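Local coordinates for protein endo-beta-N-acetylglucosaminidase F1 (Bacteroides thetaiotaomicron VPI-5482, PDB 6TCV) that probably hydrolyses the chitobiose core of high-mannose N-glycans as an endo-beta-N-acetylglucosaminidase, and is seen here in complex with a Man9GlcNAc2Asn substrate, at residues 40-45 and 154-159; 342-347 and 363-368; 375-380 and 415-420. The protein carries 2 engineered substitutions. All coordinates share one frame; numbering follows the deposited sequence.

Interaction 1 of 3, residues 40-45 and 154-159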
# COMPACT_ATOMS: atom_id res chain seq x y z
N HIS A 40 15.26 -3.07 -7.53
CA HIS A 40 15.27 -2.18 -8.70
C HIS A 40 16.59 -2.24 -9.42
O HIS A 40 16.74 -1.58 -10.45
CB HIS A 40 14.96 -0.72 -8.30
CG HIS A 40 13.66 -0.59 -7.58
ND1 HIS A 40 12.47 -0.58 -8.26
CD2 HIS A 40 13.35 -0.49 -6.27
CE1 HIS A 40 11.47 -0.53 -7.40
NE2 HIS A 40 11.99 -0.41 -6.18
N GLY A 41 17.52 -3.04 -8.93
CA GLY A 41 18.83 -3.22 -9.52
C GLY A 41 19.28 -4.64 -9.22
O GLY A 41 18.51 -5.45 -8.69
N GLU A 42 20.55 -4.91 -9.50
CA GLU A 42 21.08 -6.25 -9.33
C GLU A 42 21.44 -6.61 -7.91
O GLU A 42 21.52 -7.81 -7.59
CB GLU A 42 22.37 -6.39 -10.11
CG GLU A 42 22.14 -6.43 -11.55
CD GLU A 42 23.32 -5.87 -12.30
OE1 GLU A 42 24.17 -6.67 -12.78
OE2 GLU A 42 23.37 -4.61 -12.37
N THR A 43 21.65 -5.63 -7.02
CA THR A 43 21.94 -5.95 -5.63
C THR A 43 21.15 -5.11 -4.63
O THR A 43 20.74 -3.99 -4.92
CB THR A 43 23.45 -5.70 -5.29
OG1 THR A 43 23.76 -4.30 -5.50
CG2 THR A 43 24.37 -6.57 -6.12
N TYR A 44 20.94 -5.70 -3.45
CA TYR A 44 20.32 -5.05 -2.29
C TYR A 44 21.08 -5.48 -1.04
O TYR A 44 21.11 -6.68 -0.73
CB TYR A 44 18.83 -5.42 -2.20
CG TYR A 44 18.07 -4.78 -1.06
CD1 TYR A 44 18.05 -5.35 0.19
CD2 TYR A 44 17.31 -3.62 -1.26
CE1 TYR A 44 17.36 -4.79 1.23
CE2 TYR A 44 16.60 -3.06 -0.23
CZ TYR A 44 16.62 -3.65 1.02
OH TYR A 44 15.93 -3.11 2.08
N ALA A 45 21.59 -4.55 -0.26
CA ALA A 45 22.41 -4.86 0.91
C ALA A 45 21.70 -4.40 2.18
O ALA A 45 21.09 -3.33 2.20
CB ALA A 45 23.76 -4.14 0.80
N ASP A 154 11.27 -8.99 -7.73
CA ASP A 154 12.10 -8.38 -8.77
C ASP A 154 11.27 -7.37 -9.55
O ASP A 154 10.36 -7.76 -10.28
CB ASP A 154 12.70 -9.48 -9.63
CG ASP A 154 13.60 -8.97 -10.75
OD1 ASP A 154 13.88 -7.78 -10.83
OD2 ASP A 154 14.13 -9.85 -11.48
N MET A 155 11.63 -6.09 -9.44
CA MET A 155 10.90 -5.03 -10.10
C MET A 155 11.69 -4.36 -11.21
O MET A 155 11.32 -3.26 -11.67
CB MET A 155 10.39 -3.99 -9.10
CG MET A 155 9.49 -4.53 -7.98
SD MET A 155 7.95 -5.13 -8.63
CE MET A 155 6.96 -3.76 -9.20
N ARG A 156 12.75 -4.99 -11.67
CA ARG A 156 13.65 -4.33 -12.61
C ARG A 156 12.94 -3.99 -13.91
O ARG A 156 13.30 -3.01 -14.58
CB ARG A 156 14.87 -5.19 -12.87
CG ARG A 156 15.86 -5.17 -11.76
CD ARG A 156 16.97 -6.08 -12.03
NE ARG A 156 16.62 -7.49 -12.08
CZ ARG A 156 17.40 -8.45 -12.45
NH1 ARG A 156 18.63 -8.18 -12.85
NH2 ARG A 156 16.96 -9.71 -12.40
N ASN A 157 11.99 -4.82 -14.32
CA ASN A 157 11.23 -4.60 -15.55
C ASN A 157 9.94 -3.80 -15.37
O ASN A 157 9.13 -3.80 -16.32
CB ASN A 157 11.05 -5.89 -16.37
CG ASN A 157 12.40 -6.48 -16.80
OD1 ASN A 157 13.31 -5.73 -17.09
ND2 ASN A 157 12.46 -7.78 -16.99
N ALA A 158 9.55 -3.49 -14.16
CA ALA A 158 8.33 -2.73 -13.82
C ALA A 158 8.72 -1.43 -13.14
O ALA A 158 8.36 -1.25 -11.98
CB ALA A 158 7.39 -3.56 -12.98
N GLY A 159 9.66 -0.69 -13.70
CA GLY A 159 10.28 0.48 -13.14
C GLY A 159 9.72 1.85 -13.45
O GLY A 159 10.35 2.83 -13.06
O HOH W 1 12.47 -0.84 -10.82

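Interaction 2 of 3, residues 342-347 and 363-368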
# COMPACT_ATOMS: atom_id res chain seq x y z
N VAL A 342 2.83 -6.51 18.71
CA VAL A 342 3.49 -6.23 17.46
C VAL A 342 3.28 -4.76 17.12
O VAL A 342 2.13 -4.29 17.04
CB VAL A 342 2.95 -7.10 16.30
CG1 VAL A 342 3.67 -6.80 15.02
CG2 VAL A 342 3.11 -8.59 16.63
N ASP A 343 4.39 -4.06 16.89
CA ASP A 343 4.35 -2.63 16.61
C ASP A 343 3.78 -2.31 15.26
O ASP A 343 3.98 -3.03 14.28
CB ASP A 343 5.77 -2.08 16.68
CG ASP A 343 5.80 -0.59 16.51
OD1 ASP A 343 5.63 0.09 17.52
OD2 ASP A 343 6.19 -0.14 15.39
N ALA A 344 3.11 -1.15 15.22
CA ALA A 344 2.45 -0.68 14.01
C ALA A 344 3.34 -0.56 12.78
O ALA A 344 2.83 -0.66 11.66
CB ALA A 344 1.81 0.69 14.28
N LYS A 345 4.66 -0.34 12.93
CA LYS A 345 5.50 -0.30 11.72
C LYS A 345 5.38 -1.59 10.91
O LYS A 345 5.58 -1.58 9.67
CB LYS A 345 6.92 0.03 12.04
CG LYS A 345 7.74 0.43 10.84
CD LYS A 345 9.19 0.80 11.21
CE LYS A 345 10.00 1.06 9.99
NZ LYS A 345 11.39 1.47 10.30
N GLU A 346 5.04 -2.69 11.56
CA GLU A 346 4.94 -3.98 10.89
C GLU A 346 3.62 -4.13 10.14
O GLU A 346 3.49 -5.11 9.38
CB GLU A 346 5.05 -5.10 11.92
CG GLU A 346 6.33 -5.18 12.74
CD GLU A 346 7.49 -5.94 12.10
OE1 GLU A 346 7.34 -6.56 11.02
OE2 GLU A 346 8.57 -6.07 12.78
N TRP A 347 2.61 -3.29 10.38
CA TRP A 347 1.29 -3.49 9.78
C TRP A 347 0.59 -2.24 9.27
O TRP A 347 -0.54 -2.36 8.79
CB TRP A 347 0.36 -4.38 10.68
CG TRP A 347 0.40 -4.10 12.14
CD1 TRP A 347 1.15 -4.72 13.07
CD2 TRP A 347 -0.39 -3.10 12.83
NE1 TRP A 347 0.94 -4.15 14.31
CE2 TRP A 347 0.00 -3.14 14.17
CE3 TRP A 347 -1.36 -2.16 12.43
CZ2 TRP A 347 -0.57 -2.29 15.14
CZ3 TRP A 347 -1.89 -1.31 13.38
CH2 TRP A 347 -1.49 -1.38 14.71
N GLY A 363 4.07 4.35 17.17
CA GLY A 363 4.98 3.23 17.38
C GLY A 363 6.37 3.54 16.86
O GLY A 363 6.91 4.61 17.12
N GLN A 364 6.96 2.57 16.15
CA GLN A 364 8.27 2.74 15.55
C GLN A 364 8.22 3.42 14.19
O GLN A 364 9.28 3.62 13.58
CB GLN A 364 9.00 1.39 15.35
CG GLN A 364 9.45 0.70 16.63
CD GLN A 364 10.20 -0.61 16.40
OE1 GLN A 364 11.10 -0.70 15.56
NE2 GLN A 364 9.83 -1.63 17.16
N MET A 365 7.02 3.74 13.68
CA MET A 365 6.96 4.36 12.37
C MET A 365 7.66 5.71 12.42
O MET A 365 7.90 6.28 13.49
CB MET A 365 5.50 4.69 12.03
CG MET A 365 4.60 3.49 11.96
SD MET A 365 2.83 3.88 11.86
CE MET A 365 2.70 4.57 10.20
N THR A 366 8.06 6.19 11.26
CA THR A 366 8.59 7.53 11.06
C THR A 366 7.71 8.28 10.08
O THR A 366 6.78 7.73 9.49
CB THR A 366 10.06 7.54 10.60
OG1 THR A 366 10.10 7.22 9.21
CG2 THR A 366 10.94 6.59 11.46
N LYS A 367 8.03 9.55 9.84
CA LYS A 367 7.32 10.30 8.83
C LYS A 367 7.53 9.75 7.42
O LYS A 367 6.78 10.14 6.52
CB LYS A 367 7.64 11.79 8.94
CG LYS A 367 6.85 12.46 10.08
CD LYS A 367 7.29 13.91 10.27
CE LYS A 367 8.58 13.98 11.06
NZ LYS A 367 9.08 15.37 11.18
N LYS A 368 8.49 8.87 7.21
CA LYS A 368 8.59 8.21 5.91
C LYS A 368 7.35 7.41 5.56
O LYS A 368 7.10 7.19 4.35
CB LYS A 368 9.86 7.34 5.86
CG LYS A 368 11.16 8.13 5.89
CD LYS A 368 11.33 8.96 4.62
CE LYS A 368 12.72 9.56 4.54
NZ LYS A 368 12.93 10.42 5.74
O HOH W 2 11.73 2.92 12.79

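Interaction 3 of 3, residues 375-380 and 415-420. With NAG (2-acetamido-2-deoxy-beta-D-glucopyranose), chain B; MAN (alpha-D-mannopyranose), chain C.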
# COMPACT_ATOMS: atom_id res chain seq x y z
N MET A 375 -4.23 16.49 -1.13
CA MET A 375 -4.85 17.44 -2.05
C MET A 375 -6.19 16.88 -2.52
O MET A 375 -6.24 15.78 -3.09
CB MET A 375 -3.94 17.65 -3.27
CG MET A 375 -2.63 18.31 -2.94
SD MET A 375 -1.46 18.47 -4.34
CE MET A 375 -0.82 16.79 -4.34
N GLU A 376 -7.26 17.63 -2.29
CA GLU A 376 -8.62 17.26 -2.75
C GLU A 376 -8.73 17.85 -4.15
O GLU A 376 -8.86 19.08 -4.32
CB GLU A 376 -9.68 17.82 -1.81
CG GLU A 376 -10.84 16.88 -1.52
CD GLU A 376 -11.69 16.53 -2.72
OE1 GLU A 376 -11.34 16.94 -3.86
OE2 GLU A 376 -12.72 15.86 -2.55
N PHE A 377 -8.51 17.03 -5.18
CA PHE A 377 -8.43 17.55 -6.54
C PHE A 377 -9.79 17.88 -7.14
O PHE A 377 -9.84 18.64 -8.11
CB PHE A 377 -7.74 16.54 -7.44
CG PHE A 377 -6.24 16.44 -7.30
CD1 PHE A 377 -5.46 17.56 -7.21
CD2 PHE A 377 -5.64 15.17 -7.28
CE1 PHE A 377 -4.07 17.46 -7.10
CE2 PHE A 377 -4.27 15.06 -7.20
CZ PHE A 377 -3.49 16.19 -7.09
N ASN A 378 -10.88 17.36 -6.59
CA ASN A 378 -12.22 17.71 -7.08
C ASN A 378 -12.74 18.99 -6.44
O ASN A 378 -13.37 19.80 -7.12
CB ASN A 378 -13.17 16.55 -6.78
CG ASN A 378 -14.52 16.79 -7.36
OD1 ASN A 378 -14.67 16.98 -8.58
ND2 ASN A 378 -15.55 16.81 -6.52
N LEU A 379 -12.55 19.15 -5.12
CA LEU A 379 -13.04 20.32 -4.41
C LEU A 379 -12.04 21.43 -4.22
O LEU A 379 -12.46 22.56 -3.99
CB LEU A 379 -13.56 19.96 -3.03
CG LEU A 379 -14.66 18.92 -2.90
CD1 LEU A 379 -14.93 18.58 -1.50
CD2 LEU A 379 -15.91 19.48 -3.55
N GLY A 380 -10.77 21.18 -4.29
CA GLY A 380 -9.80 22.22 -4.39
C GLY A 380 -8.94 22.40 -3.18
O GLY A 380 -7.95 23.15 -3.25
N PHE A 415 -3.19 19.86 -12.62
CA PHE A 415 -1.81 20.02 -13.00
C PHE A 415 -1.26 21.38 -12.57
O PHE A 415 -0.05 21.50 -12.30
CB PHE A 415 -1.63 19.80 -14.50
CG PHE A 415 -1.59 18.32 -14.86
CD1 PHE A 415 -2.77 17.57 -15.05
CD2 PHE A 415 -0.37 17.63 -14.92
CE1 PHE A 415 -2.77 16.24 -15.33
CE2 PHE A 415 -0.34 16.28 -15.21
CZ PHE A 415 -1.52 15.58 -15.42
N SER A 416 -2.10 22.41 -12.50
CA SER A 416 -1.63 23.68 -11.95
C SER A 416 -1.07 23.46 -10.55
O SER A 416 -0.03 24.04 -10.19
CB SER A 416 -2.74 24.76 -11.96
OG SER A 416 -3.70 24.67 -10.90
N ARG A 417 -1.70 22.58 -9.77
CA ARG A 417 -1.32 22.35 -8.40
C ARG A 417 -0.11 21.43 -8.28
O ARG A 417 0.39 21.25 -7.15
CB ARG A 417 -2.51 21.79 -7.62
CG ARG A 417 -3.68 22.75 -7.56
CD ARG A 417 -4.92 22.06 -7.04
NE ARG A 417 -4.77 21.73 -5.61
CZ ARG A 417 -5.70 21.08 -4.92
NH1 ARG A 417 -6.81 20.69 -5.54
NH2 ARG A 417 -5.53 20.86 -3.64
N LEU A 418 0.43 20.97 -9.39
CA LEU A 418 1.62 20.10 -9.40
C LEU A 418 2.80 20.85 -10.00
O LEU A 418 3.86 20.24 -10.19
CB LEU A 418 1.37 18.80 -10.19
CG LEU A 418 0.23 17.95 -9.64
CD1 LEU A 418 -0.06 16.78 -10.52
CD2 LEU A 418 0.58 17.45 -8.21
N GLN A 419 2.69 22.12 -10.32
CA GLN A 419 3.82 22.86 -10.86
C GLN A 419 4.93 23.06 -9.83
O GLN A 419 4.67 23.29 -8.66
CB GLN A 419 3.34 24.24 -11.34
CG GLN A 419 2.48 24.12 -12.56
CD GLN A 419 1.89 25.42 -13.04
OE1 GLN A 419 2.05 26.47 -12.42
NE2 GLN A 419 1.22 25.34 -14.17
N GLY A 420 6.18 22.98 -10.29
CA GLY A 420 7.32 23.31 -9.46
C GLY A 420 7.81 22.21 -8.52
O GLY A 420 9.02 22.08 -8.25
C1 NAG B . -13.70 12.31 2.70
C2 NAG B . -13.67 10.93 2.08
C3 NAG B . -14.65 10.73 0.93
C4 NAG B . -15.28 12.05 0.54
C5 NAG B . -14.19 13.09 0.42
C6 NAG B . -14.65 14.43 -0.12
C7 NAG B . -11.70 9.45 2.00
C8 NAG B . -10.26 9.33 1.53
N2 NAG B . -12.31 10.59 1.69
O3 NAG B . -15.67 9.80 1.32
O4 NAG B . -15.90 11.87 -0.75
O5 NAG B . -13.62 13.36 1.72
O6 NAG B . -13.62 15.36 -0.07
O7 NAG B . -12.27 8.57 2.66
C1 MAN C . -21.21 15.59 -6.67
C2 MAN C . -21.23 16.33 -7.98
C3 MAN C . -19.83 16.87 -8.27
C4 MAN C . -19.41 17.76 -7.12
C5 MAN C . -19.53 17.04 -5.78
C6 MAN C . -19.38 17.99 -4.63
O2 MAN C . -22.13 17.45 -7.85
O3 MAN C . -19.86 17.59 -9.49
O4 MAN C . -18.05 18.15 -7.30
O5 MAN C . -20.84 16.45 -5.62
O6 MAN C . -19.45 17.35 -3.36
O HOH W 3 -7.61 20.42 -8.28

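Interaction 1 of 3, residues 40-45 and 154-159
An Asx turn at Asp154 that runs into a type I beta turn from Met155 to Ala158 forms the surface on which His40, Gly41 and Glu42 lie. No direct hydrogen bond joins the two segments; van der Waals contact and one water do. Arg156 packs through its aliphatic part, which runs alongside the peptide: its CG is 3.8 Å from C of His40, and its CD is 3.7 Å from O of Gly41. A long, flexible side chain suits this place, because the stem packs while the charged end works on another partner. The bend at chi3 (-65°) carries the guanidinium over to Asp154, which it grips side-on, with NE of Arg156 3.0 Å from OD1 of Asp154 and NH2 of Arg156 3.0 Å from OD2 of Asp154, both on the syn side. OD1 of Asp154 also takes the backbone N of Arg156 at 3.1 Å, on its anti side and from the opposite face of the carboxylate; this bond makes the Asx turn. A leucine in place of Arg156 would probably leave the Asp154 carboxylate without its counter-charge and its two side-chain bonds, and freer to turn. Glu42 lays CG near NH1 of Arg156. The imidazole of His40 lies beside Met155, with CE1 of His40 4.0 Å from CB of Met155. At the ring edge, in its plane, a water sits 2.6 Å from ND1 of His40 and donates to O of Met155. Tyr162 stacks on the His40 ring. Backbone bonds of Met155 with Leu39 and of Glu42 with Ala115 place the contact at the ends of paired strands: 34-39 lies parallel to 147-154, and 43-49 runs antiparallel to 108-114.

Interaction 2 of 3, residues 342-347 and 363-368
Lys345 and Met365 bring their backbones together, CA to CA 4.9 Å, where the short 3-10 segment 344-346 passes the irregular loop that begins at Gly363. Gly363 has a positive phi (59°), and a CB on it would run into OD1 of Asp343, so the absence of a side chain lets the loop come this close. Asp343 joins the two backbones. With CG anti to its own N (chi1 -175°), its carboxylate faces the loop, and OD2 of Asp343 accepts from N of Gln364 at 2.9 Å on the syn lone pair (157° at the hydrogen). The same OD2 takes N of Lys345, also at 2.9 Å, from above the carboxylate plane and on the opposite face. That second bond is an Asx turn leading into the 3-10 segment, a place that suits a short acidic side chain. Residues 363-368 lie in the connection between the parallel strands 350-353 and 371-376, consistent with a (beta/alpha)8 (TIM-type) barrel. Next to the polar grip, CG of Met365 lies 3.9 Å from CA of Lys345, and SD of Met365 touches CB of Ala344 at 4.1 Å. Lys345 stretches fully extended across Gln364, its CD 3.7 Å from O of Gln364. NZ of Lys345 donates to O of Ser30, in the N-terminal part of the chain, and to a water that donates in turn to O of Gln364.

Interaction 3 of 3, residues 375-380 and 415-420
The guanidinium of Arg417 is covered on one face by CD1 of Phe377 and on the other by O of Gly380, which stands 3.1 Å above the guanidinium plane; at its edge lie O of Glu376 and a water. The Phe377 ring is turned 77° to it. Arg417, just past helix 411-416, thus braces the loop that leaves strand 371-376 of what is probably a (beta/alpha)8 barrel, a loop that meets the bound glycan. NH1 of Arg417 gives O of Glu376 a nearly straight bond of 2.9 Å (170°), from above the carbonyl plane, while N of Gly380 reaches the same oxygen from the other face. NH1 also donates to the water, which donates to O of Phe377. NH2 turns to O of Gly381 and O of Gly383, so an arginine suits a buried place lined with carbonyls. Gly380 can close the turn because a CB at its backbone angles would jam against the preceding carbonyl. Beside the polar core, CE of Met375 meets CD2 of Leu418 at 4.2 Å, and CB of Met375 lies 3.6 Å from NH2 of Arg417. On the sugar side, OE1 of Glu376 accepts from N of Leu379 at 2.8 Å, leaving OE2 of Glu376 to take O6 of the NAG at 2.7 Å. Two residues on, ND2 of Asn378 donates to O4 of a mannose of the glycan at 2.9 Å.

How the interactions relate
The three contacts follow one another along the chain without overlap and do not touch: the centres of interactions 1 and 2 lie about 25 Å apart, those of interactions 2 and 3 about 29 Å, and those of interactions 1 and 3 about 32 Å. Interaction 1 lies in the loops at the ends of strands of the N-terminal part, and its segment 154-159 starts the connection to strand 169-175 of the barrel sheet. Interactions 2 and 3 flank strand 371-376: segment 363-368 lies in the loop before it and segment 375-380 holds its end. Of the three, only interaction 3 adjoins the glycan, while interaction 2 also meets the N-terminal part through Ser30.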